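Side-chain contacts in UDP-glucose:anthocyanidin 3-O-glucosyltransferase (Clitoria ternatea, PDB 4REL), which belongs to the GT-B clan of glycosyltransferases, two-domain enzymes built on a pair of parallel sheets, and holds a bound KMP in a pocket: residues A[178-181]-A[182-186]; A[188-191]-A[192-195]. All coordinates share one frame; numbering follows the deposited sequence.

Contact 1: residues A[178-181]-A[182-186]. With KMP (3,5,7-trihydroxy-2-(4-hydroxyphenyl)-4H-chromen-4-one), chain B.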
ATOM      1  N   VAL A 178     -10.279  10.347  -8.511  1.00 14.80           N
ATOM      2  CA  VAL A 178     -11.164   9.550  -7.656  1.00 15.05           C
ATOM      3  C   VAL A 178     -11.193   8.074  -8.081  1.00 17.11           C
ATOM      4  O   VAL A 178     -11.291   7.778  -9.272  1.00 19.82           O
ATOM      5  CB  VAL A 178     -12.586  10.139  -7.685  1.00 16.17           C
ATOM      6  CG1 VAL A 178     -13.561   9.267  -6.915  1.00 10.81           C
ATOM      7  CG2 VAL A 178     -12.574  11.564  -7.119  1.00 20.23           C
ATOM      8  N   PRO A 179     -11.085   7.142  -7.114  1.00 12.90           N
ATOM      9  CA  PRO A 179     -11.203   5.719  -7.467  1.00 13.60           C
ATOM     10  C   PRO A 179     -12.514   5.435  -8.199  1.00 19.19           C
ATOM     11  O   PRO A 179     -13.581   5.826  -7.714  1.00 15.56           O
ATOM     12  CB  PRO A 179     -11.203   5.021  -6.102  1.00 12.64           C
ATOM     13  CG  PRO A 179     -10.393   5.928  -5.226  1.00 12.82           C
ATOM     14  CD  PRO A 179     -10.780   7.328  -5.681  1.00 11.00           C
ATOM     15  N   GLN A 180     -12.442   4.787  -9.361  1.00 16.94           N
ATOM     16  CA  GLN A 180     -13.658   4.490 -10.111  1.00 16.58           C
ATOM     17  C   GLN A 180     -14.629   3.649  -9.281  1.00 17.02           C
ATOM     18  O   GLN A 180     -15.845   3.824  -9.392  1.00 17.24           O
ATOM     19  CB  GLN A 180     -13.337   3.786 -11.433  1.00 19.61           C
ATOM     20  CG  GLN A 180     -14.554   3.516 -12.301  1.00 23.05           C
ATOM     21  CD  GLN A 180     -15.214   4.788 -12.783  1.00 22.88           C
ATOM     22  OE1 GLN A 180     -14.539   5.720 -13.232  1.00 26.23           O
ATOM     23  NE2 GLN A 180     -16.540   4.844 -12.683  1.00 24.28           N
ATOM     24  N   ASP A 181     -14.093   2.757  -8.447  1.00 17.43           N
ATOM     25  CA  ASP A 181     -14.929   1.884  -7.618  1.00 23.73           C
ATOM     26  C   ASP A 181     -15.992   2.644  -6.822  1.00 21.28           C
ATOM     27  O   ASP A 181     -17.102   2.142  -6.626  1.00 21.52           O
ATOM     28  CB  ASP A 181     -14.076   1.058  -6.635  1.00 25.61           C
ATOM     29  CG  ASP A 181     -13.279  -0.048  -7.313  1.00 30.13           C
ATOM     30  OD1 ASP A 181     -13.748  -0.611  -8.319  1.00 32.85           O
ATOM     31  OD2 ASP A 181     -12.177  -0.361  -6.820  1.00 33.00           O
ATOM     32  N   MET A 182     -15.665   3.850  -6.364  1.00 14.35           N
ATOM     33  CA  MET A 182     -16.581   4.545  -5.462  1.00 14.34           C
ATOM     34  C   MET A 182     -17.659   5.301  -6.221  1.00 12.88           C
ATOM     35  O   MET A 182     -18.640   5.752  -5.628  1.00 17.45           O
ATOM     36  CB  MET A 182     -15.847   5.438  -4.451  1.00 21.45           C
ATOM     37  CG  MET A 182     -15.299   6.743  -4.977  1.00 25.80           C
ATOM     38  SD  MET A 182     -14.643   7.752  -3.609  1.00 25.68           S
ATOM     39  CE  MET A 182     -16.117   8.026  -2.653  1.00 31.52           C
ATOM     40  N   LEU A 183     -17.482   5.398  -7.535  1.00 13.39           N
ATOM     41  CA  LEU A 183     -18.452   6.059  -8.399  1.00 13.65           C
ATOM     42  C   LEU A 183     -19.449   5.081  -9.036  1.00 19.11           C
ATOM     43  O   LEU A 183     -20.562   5.478  -9.397  1.00 18.31           O
ATOM     44  CB  LEU A 183     -17.728   6.829  -9.507  1.00 15.24           C
ATOM     45  CG  LEU A 183     -16.725   7.907  -9.103  1.00 20.73           C
ATOM     46  CD1 LEU A 183     -16.181   8.587 -10.347  1.00 21.54           C
ATOM     47  CD2 LEU A 183     -17.357   8.933  -8.171  1.00 19.44           C
ATOM     48  N   ASP A 184     -19.044   3.818  -9.199  1.00 20.73           N
ATOM     49  CA  ASP A 184     -19.873   2.830  -9.895  1.00 21.66           C
ATOM     50  C   ASP A 184     -21.208   2.624  -9.188  1.00 25.98           C
ATOM     51  O   ASP A 184     -21.246   2.445  -7.974  1.00 26.20           O
ATOM     52  CB  ASP A 184     -19.157   1.481  -9.990  1.00 23.32           C
ATOM     53  CG  ASP A 184     -18.008   1.486 -10.984  1.00 21.52           C
ATOM     54  OD1 ASP A 184     -18.042   2.281 -11.949  1.00 23.34           O
ATOM     55  OD2 ASP A 184     -17.071   0.679 -10.793  1.00 21.96           O
ATOM     56  N   VAL A 185     -22.294   2.655  -9.957  1.00 34.74           N
ATOM     57  CA  VAL A 185     -23.627   2.380  -9.428  1.00 39.71           C
ATOM     58  C   VAL A 185     -24.307   1.309 -10.279  1.00 37.26           C
ATOM     59  O   VAL A 185     -24.081   1.234 -11.488  1.00 47.12           O
ATOM     60  CB  VAL A 185     -24.508   3.653  -9.381  1.00 42.90           C
ATOM     61  CG1 VAL A 185     -23.994   4.622  -8.320  1.00 41.74           C
ATOM     62  CG2 VAL A 185     -24.552   4.322 -10.748  1.00 43.47           C
ATOM     63  N   GLY A 186     -25.127   0.476  -9.651  1.00 33.34           N
ATOM     64  CA  GLY A 186     -25.848  -0.555 -10.380  1.00 35.70           C
ATOM     65  C   GLY A 186     -25.046  -1.820 -10.627  1.00 36.92           C
ATOM     66  O   GLY A 186     -24.322  -2.284  -9.749  1.00 34.69           O
TER
HETATM   67  C1  KMP B1001      -9.557   1.884  -3.504  1.00 19.06           C
HETATM   68  C2  KMP B1001      -8.462   1.460  -2.771  1.00 21.94           C
HETATM   69  C3  KMP B1001      -7.953   0.087  -2.979  1.00 18.97           C
HETATM   70  C4  KMP B1001      -8.621  -0.789  -3.963  1.00 20.39           C
HETATM   71  C5  KMP B1001      -9.716  -0.274  -4.647  1.00 19.25           C
HETATM   72  C6  KMP B1001     -10.167   1.029  -4.421  1.00 19.88           C
HETATM   73  C9  KMP B1001      -6.784  -0.421  -2.224  1.00 24.66           C
HETATM   74  C10 KMP B1001      -6.344  -1.809  -2.493  1.00 23.50           C
HETATM   75  C11 KMP B1001      -7.094  -2.617  -3.509  1.00 23.32           C
HETATM   76  C14 KMP B1001      -6.716  -4.026  -3.845  1.00 25.63           C
HETATM   77  C15 KMP B1001      -5.832  -4.765  -3.063  1.00 29.35           C
HETATM   78  C16 KMP B1001      -5.503  -6.067  -3.409  1.00 32.35           C
HETATM   79  C17 KMP B1001      -6.054  -6.641  -4.544  1.00 33.15           C
HETATM   80  C18 KMP B1001      -6.939  -5.913  -5.328  1.00 32.06           C
HETATM   81  C19 KMP B1001      -7.269  -4.612  -4.977  1.00 27.69           C
HETATM   82  O12 KMP B1001      -8.172  -2.071  -4.180  1.00 22.88           O
HETATM   83  O13 KMP B1001      -6.199   0.308  -1.389  1.00 26.23           O
HETATM   84  O24 KMP B1001      -5.724  -7.920  -4.881  1.00 37.97           O
HETATM   85  O27 KMP B1001      -5.264  -2.284  -1.813  1.00 23.83           O
HETATM   86  O29 KMP B1001     -11.244   1.479  -5.120  1.00 21.39           O
HETATM   87  O30 KMP B1001      -7.851   2.278  -1.870  1.00 26.17           O
HETATM   88  O   HOH W   1     -19.668   2.484  -6.010  1.00 21.96           O

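Contact 2: residues A[188-191]-A[192-195]. With KMP (3,5,7-trihydroxy-2-(4-hydroxyphenyl)-4H-chromen-4-one), chain B.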
ATOM      1  N   LYS A 188     -22.432  -2.362 -12.221  1.00 30.39           N
ATOM      2  CA  LYS A 188     -20.990  -2.183 -12.093  1.00 25.07           C
ATOM      3  C   LYS A 188     -20.512  -2.347 -10.640  1.00 23.71           C
ATOM      4  O   LYS A 188     -19.337  -2.648 -10.407  1.00 29.49           O
ATOM      5  CB  LYS A 188     -20.559  -0.818 -12.647  1.00 27.93           C
ATOM      6  CG  LYS A 188     -20.254  -0.802 -14.147  1.00 35.40           C
ATOM      7  CD  LYS A 188     -20.053   0.628 -14.647  1.00 48.43           C
ATOM      8  CE  LYS A 188     -19.570   0.668 -16.095  1.00 53.13           C
ATOM      9  NZ  LYS A 188     -18.117   0.351 -16.217  1.00 53.33           N
ATOM     10  N   GLU A 189     -21.413  -2.159  -9.674  1.00 17.11           N
ATOM     11  CA  GLU A 189     -21.040  -2.278  -8.253  1.00 16.88           C
ATOM     12  C   GLU A 189     -20.672  -3.707  -7.917  1.00 21.58           C
ATOM     13  O   GLU A 189     -21.251  -4.654  -8.449  1.00 24.39           O
ATOM     14  CB  GLU A 189     -22.172  -1.848  -7.326  1.00 24.60           C
ATOM     15  CG  GLU A 189     -22.618  -0.418  -7.497  1.00 39.96           C
ATOM     16  CD  GLU A 189     -23.619   0.001  -6.441  1.00 47.66           C
ATOM     17  OE1 GLU A 189     -24.731   0.439  -6.813  1.00 55.28           O
ATOM     18  OE2 GLU A 189     -23.287  -0.105  -5.240  1.00 42.68           O
ATOM     19  N   THR A 190     -19.711  -3.871  -7.022  1.00 12.51           N
ATOM     20  CA  THR A 190     -19.303  -5.207  -6.616  1.00 14.22           C
ATOM     21  C   THR A 190     -19.395  -5.284  -5.105  1.00 13.77           C
ATOM     22  O   THR A 190     -19.509  -4.252  -4.440  1.00 14.11           O
ATOM     23  CB  THR A 190     -17.865  -5.513  -7.060  1.00 17.01           C
ATOM     24  OG1 THR A 190     -16.970  -4.570  -6.452  1.00 14.65           O
ATOM     25  CG2 THR A 190     -17.739  -5.433  -8.591  1.00 17.94           C
ATOM     26  N   LEU A 191     -19.350  -6.492  -4.551  1.00 12.25           N
ATOM     27  CA  LEU A 191     -19.370  -6.613  -3.099  1.00  9.32           C
ATOM     28  C   LEU A 191     -18.185  -5.848  -2.524  1.00 13.81           C
ATOM     29  O   LEU A 191     -18.290  -5.217  -1.470  1.00 14.19           O
ATOM     30  CB  LEU A 191     -19.333  -8.085  -2.661  1.00 13.81           C
ATOM     31  CG  LEU A 191     -19.194  -8.317  -1.157  1.00 17.35           C
ATOM     32  CD1 LEU A 191     -20.334  -7.667  -0.401  1.00 22.76           C
ATOM     33  CD2 LEU A 191     -19.155  -9.819  -0.868  1.00 15.74           C
ATOM     34  N   PHE A 192     -17.065  -5.874  -3.241  1.00 12.26           N
ATOM     35  CA  PHE A 192     -15.873  -5.146  -2.812  1.00 14.70           C
ATOM     36  C   PHE A 192     -16.119  -3.638  -2.815  1.00 12.98           C
ATOM     37  O   PHE A 192     -15.793  -2.952  -1.849  1.00 11.04           O
ATOM     38  CB  PHE A 192     -14.683  -5.509  -3.702  1.00 13.23           C
ATOM     39  CG  PHE A 192     -13.431  -4.738  -3.398  1.00 12.59           C
ATOM     40  CD1 PHE A 192     -12.766  -4.910  -2.195  1.00 11.17           C
ATOM     41  CD2 PHE A 192     -12.902  -3.863  -4.332  1.00 17.66           C
ATOM     42  CE1 PHE A 192     -11.602  -4.209  -1.918  1.00 12.67           C
ATOM     43  CE2 PHE A 192     -11.738  -3.157  -4.061  1.00 19.31           C
ATOM     44  CZ  PHE A 192     -11.088  -3.335  -2.853  1.00 12.52           C
ATOM     45  N   SER A 193     -16.700  -3.111  -3.889  1.00 11.90           N
ATOM     46  CA  SER A 193     -16.939  -1.667  -3.929  1.00 12.07           C
ATOM     47  C   SER A 193     -17.937  -1.237  -2.865  1.00 11.63           C
ATOM     48  O   SER A 193     -17.780  -0.173  -2.262  1.00 12.92           O
ATOM     49  CB  SER A 193     -17.377  -1.179  -5.320  1.00 13.56           C
ATOM     50  OG  SER A 193     -18.711  -1.551  -5.606  1.00 14.67           O
ATOM     51  N   ARG A 194     -18.958  -2.056  -2.623  1.00  9.09           N
ATOM     52  CA  ARG A 194     -19.960  -1.747  -1.606  0.50 11.55           C
ATOM     53  C   ARG A 194     -19.347  -1.737  -0.212  1.00 13.10           C
ATOM     54  O   ARG A 194     -19.711  -0.920   0.642  1.00 11.79           O
ATOM     55  CB  ARG A 194     -21.109  -2.754  -1.661  0.50 13.26           C
ATOM     56  CG  ARG A 194     -21.897  -2.697  -2.961  0.50 20.29           C
ATOM     57  CD  ARG A 194     -23.082  -3.654  -2.942  0.50 25.24           C
ATOM     58  NE  ARG A 194     -23.880  -3.562  -4.163  0.50 25.93           N
ATOM     59  CZ  ARG A 194     -23.755  -4.382  -5.204  0.50 23.74           C
ATOM     60  NH1 ARG A 194     -22.866  -5.367  -5.173  0.50 25.31           N
ATOM     61  NH2 ARG A 194     -24.521  -4.220  -6.273  0.50 18.94           N
ATOM     62  N   THR A 195     -18.422  -2.660   0.013  1.00 10.98           N
ATOM     63  CA  THR A 195     -17.695  -2.732   1.273  1.00 11.67           C
ATOM     64  C   THR A 195     -16.854  -1.464   1.493  1.00 13.47           C
ATOM     65  O   THR A 195     -16.902  -0.851   2.568  1.00 12.52           O
ATOM     66  CB  THR A 195     -16.809  -3.992   1.305  1.00 12.16           C
ATOM     67  OG1 THR A 195     -17.643  -5.158   1.227  1.00 11.07           O
ATOM     68  CG2 THR A 195     -16.005  -4.049   2.574  1.00 11.01           C
TER
HETATM   69  C1  KMP B1001      -9.557   1.884  -3.504  1.00 19.06           C
HETATM   70  C2  KMP B1001      -8.462   1.460  -2.771  1.00 21.94           C
HETATM   71  C3  KMP B1001      -7.953   0.087  -2.979  1.00 18.97           C
HETATM   72  C4  KMP B1001      -8.621  -0.789  -3.963  1.00 20.39           C
HETATM   73  C5  KMP B1001      -9.716  -0.274  -4.647  1.00 19.25           C
HETATM   74  C6  KMP B1001     -10.167   1.029  -4.421  1.00 19.88           C
HETATM   75  C9  KMP B1001      -6.784  -0.421  -2.224  1.00 24.66           C
HETATM   76  C10 KMP B1001      -6.344  -1.809  -2.493  1.00 23.50           C
HETATM   77  C11 KMP B1001      -7.094  -2.617  -3.509  1.00 23.32           C
HETATM   78  C14 KMP B1001      -6.716  -4.026  -3.845  1.00 25.63           C
HETATM   79  C15 KMP B1001      -5.832  -4.765  -3.063  1.00 29.35           C
HETATM   80  C16 KMP B1001      -5.503  -6.067  -3.409  1.00 32.35           C
HETATM   81  C17 KMP B1001      -6.054  -6.641  -4.544  1.00 33.15           C
HETATM   82  C18 KMP B1001      -6.939  -5.913  -5.328  1.00 32.06           C
HETATM   83  C19 KMP B1001      -7.269  -4.612  -4.977  1.00 27.69           C
HETATM   84  O12 KMP B1001      -8.172  -2.071  -4.180  1.00 22.88           O
HETATM   85  O13 KMP B1001      -6.199   0.308  -1.389  1.00 26.23           O
HETATM   86  O24 KMP B1001      -5.724  -7.920  -4.881  1.00 37.97           O
HETATM   87  O27 KMP B1001      -5.264  -2.284  -1.813  1.00 23.83           O
HETATM   88  O29 KMP B1001     -11.244   1.479  -5.120  1.00 21.39           O
HETATM   89  O30 KMP B1001      -7.851   2.278  -1.870  1.00 26.17           O
HETATM   90  O   HOH W   2     -17.559  -1.373  -8.793  1.00 25.96           O
HETATM   91  O   HOH W   3     -20.535   0.198  -4.755  1.00 26.45           O

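Contact 1: residues A[178-181]-A[182-186]
Val-178 and Met-182 meet nearly at right angles on the buried side of this loop turn, with CG1 of Val-178 3.6 Å from CG of Met-182. The same methyl carries on to Leu-183, where CG1 of Val-178 and CD2 of Leu-183 lie 4.0 Å apart. Met-182 CG sits between its own backbone N and carbonyl carbon (chi1 76°), which brings it against Pro-179 O as well as Val-178. Ile-151 and Cys-155 of helix 148-157 also pack against Val-178. Two overlapping turns, each closed by a bond from residue i+3 to the carbonyl of residue i, shape the backbone: Met-182 N donates to Pro-179 O, and Leu-183 N donates to Gln-180 O at 2.9 Å. Gln-180 O accepts a second hydrogen bond, from Asp-184 N, so one carbonyl grips two amides.

The solvent side, where Gln-180 is exposed, is looser and rests on polar ends. Gln-180, its chain bent at chi2 (65°), brings NE2 within 3.1 Å of OD1 of Asp-184 in a nearly straight bond. Asp-184 OD1 lies close to the amide plane, yet the amide nitrogen stands above the carboxylate plane. Nearby, OD1 of Asp-181 and OD2 of Asp-184 come to 4.3 Å, a like-charge approach that probably costs some energy. Asp-181 turns its other oxygen to the pocket, while CB of Pro-179 lies 3.7 Å from KMP O29. The chemistry thus divides the turn: apolar packing and backbone bonds probably set its shape, and the carboxylate of Asp-181 accepts a hydrogen bond through OD2 from the hydroxyl O29 of KMP (2.7 Å).

Contact 2: residues A[188-191]-A[192-195]
Phe-192 begins its course at CB, which lies 3.7 Å from OG1 of Thr-190. With CG anti to the backbone N (chi1 176°), the ring extends from the helix toward the pocket. CE2 comes to 3.6 Å from C5 of KMP, and CZ, the tip, to 3.4 Å from O12 of KMP. Both O12 and C4 of the ligand lie at the ring's edge, near its plane, so Phe-192 meets KMP with its rim and does not stack on it. Ile-79 and Leu-82 pack against the same side chain, and its backbone N is hydrogen-bonded to Asp-83 OD1.

Around the start of helix 191-197, Thr-190 and Ser-193 form a capping box. Thr-190, the N-cap, accepts on OG1 from Ser-193 N at 3.0 Å. Ser-193 returns the bond through its side chain, Thr-190 N donating to Ser-193 OG at 2.9 Å, nearly straight (168°). Each hydroxyl sits between its own backbone N and carbonyl carbon, the position from which it can reach the partner's N-H. A water donates to Ser-193 OG as well.

Leu-191 O takes two bonds from Thr-195, a turn further along the helix, from N and from OG1 (2.8 Å), which arrive from opposite faces of the carbonyl plane. Arg-194 has two conformers; in one, Glu-189 CB lies over one face of the guanidinium. In that conformer Glu-189 OE2 is only a long salt-bridge partner of Arg-194 NE (3.7 Å), well out of the guanidinium plane, whereas Glu-189 OE1 accepts from Gly-186 N.

Overall arrangement
Contact 1 comes first along the chain and contact 2 follows after a single residue, their centres 9 Å apart and each about 20 Å from the centre of the chain. Residues 178-186 belong to the long loop after helix 148-157. Contact 2 runs from the end of that loop into helix 191-197. This excursion lies between strands 131-135 and 208-211, neighbours in the seven-stranded parallel sheet. The two contacts also touch directly: OD2 of Asp-181 lies 4.0 Å from CE2 of Phe-192. Together they give the KMP pocket a polar group and an aromatic edge side by side, while His-17 supplies another hydrogen bond to the ligand.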